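Local coordinates for vanadium-dependent bromoperoxidase (Corallina officinalis, PDB 1QHB), which catalyses the halogenation of organic substrates, using bromide and hydrogen peroxide, with vanadate as cofactor, at residues A[484-489]-A[554-559]; A[543-546]-A[550-553]. One frame throughout, in Å; residues are numbered along the deposited sequence.

Contact 1. Residues A[484-489]-A[554-559]. With PO4 (phosphate ion), chain G.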
ATOM      1  N   GLY A 484      34.912  21.816 -14.342  1.00  8.48           N
ATOM      2  CA  GLY A 484      33.859  22.610 -13.745  1.00  8.68           C
ATOM      3  C   GLY A 484      33.439  23.726 -14.667  1.00 11.12           C
ATOM      4  O   GLY A 484      32.242  23.994 -14.835  1.00 12.31           O
ATOM      5  N   HIS A 485      34.387  24.408 -15.307  1.00 11.89           N
ATOM      6  CA  HIS A 485      34.025  25.505 -16.239  1.00 11.68           C
ATOM      7  C   HIS A 485      33.211  24.993 -17.421  1.00  8.26           C
ATOM      8  O   HIS A 485      32.176  25.519 -17.817  1.00 12.10           O
ATOM      9  CB  HIS A 485      35.373  26.075 -16.806  1.00  8.41           C
ATOM     10  CG  HIS A 485      35.910  27.120 -15.876  1.00  7.70           C
ATOM     11  ND1 HIS A 485      36.698  26.907 -14.776  1.00 10.68           N
ATOM     12  CD2 HIS A 485      35.736  28.463 -15.930  1.00  7.28           C
ATOM     13  CE1 HIS A 485      36.953  28.058 -14.178  1.00  6.51           C
ATOM     14  NE2 HIS A 485      36.411  29.029 -14.877  1.00  9.07           N
ATOM     15  N   ALA A 486      33.702  23.915 -18.037  1.00  6.07           N
ATOM     16  CA  ALA A 486      33.009  23.346 -19.193  1.00  8.72           C
ATOM     17  C   ALA A 486      31.680  22.694 -18.837  1.00  8.19           C
ATOM     18  O   ALA A 486      30.732  22.859 -19.627  1.00 10.49           O
ATOM     19  CB  ALA A 486      33.920  22.408 -19.940  1.00  6.23           C
ATOM     20  N   VAL A 487      31.556  22.094 -17.619  1.00  7.32           N
ATOM     21  CA  VAL A 487      30.239  21.495 -17.357  1.00  8.91           C
ATOM     22  C   VAL A 487      29.192  22.573 -17.187  1.00  7.52           C
ATOM     23  O   VAL A 487      28.016  22.479 -17.524  1.00  9.54           O
ATOM     24  CB  VAL A 487      30.261  20.493 -16.188  1.00  6.84           C
ATOM     25  CG1 VAL A 487      30.220  21.200 -14.817  1.00  5.85           C
ATOM     26  CG2 VAL A 487      28.995  19.631 -16.275  1.00  5.38           C
ATOM     27  N   VAL A 488      29.578  23.682 -16.552  1.00  5.54           N
ATOM     28  CA  VAL A 488      28.695  24.801 -16.302  1.00  7.98           C
ATOM     29  C   VAL A 488      28.377  25.515 -17.609  1.00  8.79           C
ATOM     30  O   VAL A 488      27.239  25.925 -17.817  1.00 10.59           O
ATOM     31  CB  VAL A 488      29.286  25.767 -15.267  1.00 11.85           C
ATOM     32  CG1 VAL A 488      28.528  27.087 -15.199  1.00  7.37           C
ATOM     33  CG2 VAL A 488      29.293  25.090 -13.889  1.00  5.64           C
ATOM     34  N   ALA A 489      29.395  25.640 -18.476  1.00  9.23           N
ATOM     35  CA  ALA A 489      29.182  26.287 -19.770  1.00  9.84           C
ATOM     36  C   ALA A 489      28.062  25.512 -20.481  1.00  9.88           C
ATOM     37  O   ALA A 489      27.093  26.111 -20.952  1.00  8.88           O
ATOM     38  CB  ALA A 489      30.460  26.293 -20.628  1.00  6.32           C
ATOM     39  N   SER A 554      39.723  16.908 -24.543  1.00  8.46           N
ATOM     40  CA  SER A 554      38.735  15.885 -24.237  1.00  8.15           C
ATOM     41  C   SER A 554      38.011  16.146 -22.926  1.00 10.49           C
ATOM     42  O   SER A 554      36.799  15.873 -22.805  1.00 12.61           O
ATOM     43  CB  SER A 554      39.367  14.477 -24.194  1.00  6.77           C
ATOM     44  OG  SER A 554      40.485  14.522 -23.274  1.00 10.29           O
ATOM     45  N   ASP A 555      38.634  16.766 -21.941  1.00  9.42           N
ATOM     46  CA  ASP A 555      38.022  17.154 -20.715  1.00  9.72           C
ATOM     47  C   ASP A 555      36.876  18.146 -20.996  1.00 11.21           C
ATOM     48  O   ASP A 555      35.808  18.118 -20.359  1.00 11.15           O
ATOM     49  CB  ASP A 555      38.995  17.976 -19.825  1.00  8.10           C
ATOM     50  CG  ASP A 555      40.187  17.215 -19.280  1.00 12.19           C
ATOM     51  OD1 ASP A 555      40.237  15.943 -19.279  1.00 11.78           O
ATOM     52  OD2 ASP A 555      41.071  17.966 -18.743  1.00 12.94           O
ATOM     53  N   GLN A 556      37.169  19.115 -21.861  1.00  8.36           N
ATOM     54  CA  GLN A 556      36.217  20.175 -22.189  1.00 10.21           C
ATOM     55  C   GLN A 556      35.026  19.671 -22.994  1.00  9.56           C
ATOM     56  O   GLN A 556      33.846  19.854 -22.637  1.00 11.93           O
ATOM     57  CB  GLN A 556      36.939  21.329 -22.931  1.00  8.48           C
ATOM     58  CG  GLN A 556      38.119  21.900 -22.170  1.00 12.61           C
ATOM     59  CD  GLN A 556      37.971  21.967 -20.677  1.00 14.15           C
ATOM     60  OE1 GLN A 556      38.026  20.985 -19.955  1.00 21.93           O
ATOM     61  NE2 GLN A 556      37.763  23.104 -20.056  1.00 10.82           N
ATOM     62  N   PHE A 557      35.339  19.045 -24.118  1.00  9.24           N
ATOM     63  CA  PHE A 557      34.239  18.561 -24.982  1.00  9.19           C
ATOM     64  C   PHE A 557      33.329  17.595 -24.230  1.00 10.46           C
ATOM     65  O   PHE A 557      32.116  17.724 -24.220  1.00 10.00           O
ATOM     66  CB  PHE A 557      34.751  17.992 -26.286  1.00  8.15           C
ATOM     67  CG  PHE A 557      33.641  17.489 -27.190  1.00 12.04           C
ATOM     68  CD1 PHE A 557      32.865  18.376 -27.882  1.00  7.66           C
ATOM     69  CD2 PHE A 557      33.420  16.135 -27.339  1.00  5.46           C
ATOM     70  CE1 PHE A 557      31.863  17.924 -28.718  1.00 11.39           C
ATOM     71  CE2 PHE A 557      32.410  15.683 -28.170  1.00 10.23           C
ATOM     72  CZ  PHE A 557      31.609  16.585 -28.874  1.00  8.01           C
ATOM     73  N   GLU A 558      33.888  16.611 -23.529  1.00 10.53           N
ATOM     74  CA  GLU A 558      33.004  15.680 -22.806  1.00 10.84           C
ATOM     75  C   GLU A 558      32.196  16.350 -21.705  1.00  9.38           C
ATOM     76  O   GLU A 558      31.063  15.892 -21.454  1.00 10.09           O
ATOM     77  CB  GLU A 558      33.806  14.493 -22.258  1.00  9.53           C
ATOM     78  CG  GLU A 558      34.443  13.666 -23.378  1.00  9.93           C
ATOM     79  CD  GLU A 558      33.418  13.057 -24.333  1.00 17.59           C
ATOM     80  OE1 GLU A 558      32.207  13.022 -24.073  1.00 15.86           O
ATOM     81  OE2 GLU A 558      33.812  12.565 -25.411  1.00 18.38           O
ATOM     82  N   SER A 559      32.732  17.358 -21.030  1.00  8.25           N
ATOM     83  CA  SER A 559      32.029  18.033 -19.962  1.00  9.26           C
ATOM     84  C   SER A 559      30.912  18.916 -20.544  1.00 10.15           C
ATOM     85  O   SER A 559      29.889  19.115 -19.900  1.00 11.98           O
ATOM     86  CB  SER A 559      32.963  18.901 -19.153  1.00  8.14           C
ATOM     87  OG  SER A 559      33.988  18.235 -18.482  1.00  9.86           O
TER
HETATM   88  P   PO4 G3000      38.170  23.455 -13.684  1.00 11.64           P
HETATM   89  O1  PO4 G3000      39.656  23.381 -13.719  1.00 14.53           O
HETATM   90  O2  PO4 G3000      37.620  24.127 -14.896  1.00 15.34           O
HETATM   91  O3  PO4 G3000      37.752  24.174 -12.469  1.00 17.49           O
HETATM   92  O4  PO4 G3000      37.681  22.026 -13.656  1.00 15.84           O
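Ala486 meets Gln556 and Ser559 where two near-parallel helices of the vanadium haloperoxidase helical core come together. The axes of the two segments approach to 8.0 Å and cross at -27°. Small residues make the tight part. Ala486 CB lies 3.7 Å from Ser559 CB and equally near the backbone O of Gln556. At the next residue, Val487 CA directs its hydrogen at Ser559 O, a nearly straight CA-H...O contact of 3.5 Å. No conventional hydrogen bond joins the segments. The amide of Gln556 folds over the alanine methyl, with NE2 3.9 Å from Ala486 CB. Its polar partner is Ala542 O on helix 530-548.

The other side is looser and more open. His485 is partly exposed, and its ring leads away from helix 553-574 toward a phosphate ion. This ion, probably from the crystallisation liquor, occupies the vanadate site. It sits at the first turn of helix 484-499, whose N-terminal end would probably stabilise its negative charge. Gly484 N bonds to phosphate O4 at 2.9 Å. The His485 ring stays beside its own backbone N (chi1 -86°), which lets N and ND1 both reach phosphate O2. The ND1 bond is 2.9 Å, with O2 at the ring edge. On the far side of the ring, NE2 is hydrogen-bonded to Asp333. With an alanine here, phosphate O2 would probably lose its imidazole donor and Asp333 its histidine mate. His485 is probably an active-site residue, as in related haloperoxidases.

Back in the packed zone, Ser559 OG donates to Asp555 O at 2.6 Å, nearly along the C=O axis, and is also bonded to Ser483 N.

Contact 2. Residues A[543-546]-A[550-553]. With PO4 (phosphate ion), chain G.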
ATOM      1  N   ILE A 543      37.863  26.365 -23.628  1.00 10.50           N
ATOM      2  CA  ILE A 543      39.201  26.311 -24.232  1.00 12.43           C
ATOM      3  C   ILE A 543      40.136  27.309 -23.540  1.00 12.06           C
ATOM      4  O   ILE A 543      41.338  27.079 -23.391  1.00 11.12           O
ATOM      5  CB  ILE A 543      39.225  26.586 -25.737  1.00 20.62           C
ATOM      6  CG1 ILE A 543      38.360  25.655 -26.558  1.00 16.49           C
ATOM      7  CG2 ILE A 543      40.676  26.600 -26.237  1.00 12.86           C
ATOM      8  CD1 ILE A 543      38.646  24.175 -26.526  1.00 23.30           C
ATOM      9  N   GLY A 544      39.601  28.394 -22.980  1.00  9.56           N
ATOM     10  CA  GLY A 544      40.460  29.262 -22.168  1.00  6.00           C
ATOM     11  C   GLY A 544      41.183  28.455 -21.081  1.00 12.88           C
ATOM     12  O   GLY A 544      42.295  28.831 -20.714  1.00 12.48           O
ATOM     13  N   ARG A 545      40.588  27.393 -20.479  1.00 10.33           N
ATOM     14  CA  ARG A 545      41.238  26.663 -19.393  1.00 12.27           C
ATOM     15  C   ARG A 545      42.425  25.855 -19.929  1.00 12.22           C
ATOM     16  O   ARG A 545      43.508  25.771 -19.329  1.00 12.30           O
ATOM     17  CB  ARG A 545      40.304  25.760 -18.587  1.00 12.87           C
ATOM     18  CG  ARG A 545      39.059  26.433 -18.001  1.00  9.62           C
ATOM     19  CD  ARG A 545      39.421  27.331 -16.843  1.00 11.93           C
ATOM     20  NE  ARG A 545      39.770  26.478 -15.717  1.00 10.71           N
ATOM     21  CZ  ARG A 545      40.280  26.907 -14.545  1.00 11.12           C
ATOM     22  NH1 ARG A 545      40.457  28.195 -14.412  1.00 10.39           N
ATOM     23  NH2 ARG A 545      40.554  26.013 -13.624  1.00  7.14           N
ATOM     24  N   ASN A 546      42.320  25.399 -21.156  1.00  8.68           N
ATOM     25  CA  ASN A 546      43.347  24.709 -21.900  1.00 11.58           C
ATOM     26  C   ASN A 546      44.499  25.655 -22.202  1.00 12.73           C
ATOM     27  O   ASN A 546      45.648  25.315 -21.913  1.00 12.29           O
ATOM     28  CB  ASN A 546      42.772  24.197 -23.230  1.00  8.95           C
ATOM     29  CG  ASN A 546      41.759  23.084 -23.073  1.00 16.11           C
ATOM     30  OD1 ASN A 546      41.292  22.825 -21.989  1.00 12.85           O
ATOM     31  ND2 ASN A 546      41.376  22.394 -24.149  1.00 12.70           N
ATOM     32  N   VAL A 550      45.497  24.069 -17.894  1.00  9.13           N
ATOM     33  CA  VAL A 550      44.895  23.270 -16.851  1.00 12.51           C
ATOM     34  C   VAL A 550      43.896  22.218 -17.275  1.00 13.96           C
ATOM     35  O   VAL A 550      43.360  21.500 -16.391  1.00 14.08           O
ATOM     36  CB  VAL A 550      44.272  24.148 -15.721  1.00 10.74           C
ATOM     37  CG1 VAL A 550      45.345  25.080 -15.163  1.00  8.68           C
ATOM     38  CG2 VAL A 550      43.081  24.960 -16.224  1.00  7.96           C
ATOM     39  N   HIS A 551      43.640  22.054 -18.556  1.00 11.53           N
ATOM     40  CA  HIS A 551      42.767  21.014 -19.064  1.00 11.97           C
ATOM     41  C   HIS A 551      43.241  20.538 -20.441  1.00 13.72           C
ATOM     42  O   HIS A 551      43.929  21.295 -21.152  1.00 13.39           O
ATOM     43  CB  HIS A 551      41.321  21.546 -19.263  1.00  8.41           C
ATOM     44  CG  HIS A 551      40.553  21.351 -17.979  1.00 12.53           C
ATOM     45  ND1 HIS A 551      40.382  20.119 -17.401  1.00  8.63           N
ATOM     46  CD2 HIS A 551      40.042  22.246 -17.126  1.00  9.10           C
ATOM     47  CE1 HIS A 551      39.716  20.284 -16.269  1.00 10.04           C
ATOM     48  NE2 HIS A 551      39.512  21.557 -16.062  1.00 11.42           N
ATOM     49  N   TYR A 552      42.767  19.381 -20.857  1.00 11.35           N
ATOM     50  CA  TYR A 552      43.007  18.918 -22.220  1.00  9.72           C
ATOM     51  C   TYR A 552      41.770  19.108 -23.063  1.00 11.84           C
ATOM     52  O   TYR A 552      40.660  19.204 -22.479  1.00 11.48           O
ATOM     53  CB  TYR A 552      43.244  17.403 -22.217  1.00 10.40           C
ATOM     54  CG  TYR A 552      44.217  16.891 -21.183  1.00 11.12           C
ATOM     55  CD1 TYR A 552      43.820  16.598 -19.882  1.00  7.78           C
ATOM     56  CD2 TYR A 552      45.536  16.677 -21.556  1.00  7.99           C
ATOM     57  CE1 TYR A 552      44.699  16.105 -18.939  1.00  7.47           C
ATOM     58  CE2 TYR A 552      46.436  16.148 -20.608  1.00 11.28           C
ATOM     59  CZ  TYR A 552      46.002  15.886 -19.327  1.00 10.41           C
ATOM     60  OH  TYR A 552      46.919  15.353 -18.450  1.00 10.15           O
ATOM     61  N   PHE A 553      41.853  19.035 -24.380  1.00 11.21           N
ATOM     62  CA  PHE A 553      40.625  19.113 -25.209  1.00 10.39           C
ATOM     63  C   PHE A 553      39.494  18.192 -24.770  1.00 11.84           C
ATOM     64  O   PHE A 553      38.325  18.604 -24.682  1.00 11.00           O
ATOM     65  CB  PHE A 553      41.024  18.794 -26.661  1.00  8.36           C
ATOM     66  CG  PHE A 553      39.831  19.044 -27.580  1.00  9.89           C
ATOM     67  CD1 PHE A 553      39.535  20.312 -28.020  1.00  8.32           C
ATOM     68  CD2 PHE A 553      39.004  17.988 -27.977  1.00  6.42           C
ATOM     69  CE1 PHE A 553      38.452  20.553 -28.856  1.00  9.19           C
ATOM     70  CE2 PHE A 553      37.956  18.244 -28.786  1.00 12.34           C
ATOM     71  CZ  PHE A 553      37.649  19.506 -29.243  1.00  6.56           C
TER
HETATM   72  P   PO4 G3000      38.170  23.455 -13.684  1.00 11.64           P
HETATM   73  O1  PO4 G3000      39.656  23.381 -13.719  1.00 14.53           O
HETATM   74  O2  PO4 G3000      37.620  24.127 -14.896  1.00 15.34           O
HETATM   75  O3  PO4 G3000      37.752  24.174 -12.469  1.00 17.49           O
HETATM   76  O4  PO4 G3000      37.681  22.026 -13.656  1.00 15.84           O
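Arg545 carries Val550 over one face of its guanidinium, with CG2 3.4 Å above the plane and offset toward the rim. The pair belongs to the vanadate pocket of the haloperoxidase fold, where helix 530-548 ends and a short loop leads to helix 553-574. The backbone ties the turn together: Val550 N donates to Arg545 O at 3.0 Å. The arginine chain bends at chi2 and chi3 (both -73°), which swings its guanidinium round to the phosphate in this pocket. NH2 reaches phosphate O1 at the edge of the group, in a bond of 2.8 Å. NE adds a weak bond to O2.

His551 faces the same ion from the loop. Its NE2 bonds to phosphate O4 at 3.1 Å and more weakly to O1. The CB of Arg545 lies at the edge of the imidazole, 3.8 Å from CD2. Asp555 OD2 is hydrogen-bonded to ND1 on the far side, so the ring is held at both nitrogens. As in related enzymes, Arg545 and His551 probably bind vanadate, so this helix end and its loop probably each give one residue to the anion pocket.

Away from the ion the packing stays close. Asn546 lies across His551 at about a right angle, with amide and ring planes 48° apart. Its OD1 comes to 3.0 Å from His551 CB. Asn546 CA also makes a CA-H...O contact with His551 O. Beyond it, the contact turns apolar: Ile543 CD1 rests 4.2 Å from Phe553 CD1.

How the contacts relate
Both contacts are buried near the centre of the chain, about 9 Å apart between centres. Contact 2 is nested inside the loop closed by contact 1. Each supplies two residues to one phosphate-occupied vanadate site, but by different means. Contact 1 uses a helix start, with backbone N-H groups and a ring; contact 2 uses side chains from a helix end and a loop. Contact 1 joins helices distant in sequence through small residues. Contact 2 joins near neighbours with larger side chains, polar and apolar. They touch at Gln556, whose OE1 is 3.2 Å from His551 CG, and where His485 packs on Arg545. Arg406, Lys398 and Ser483 also bond to the ion.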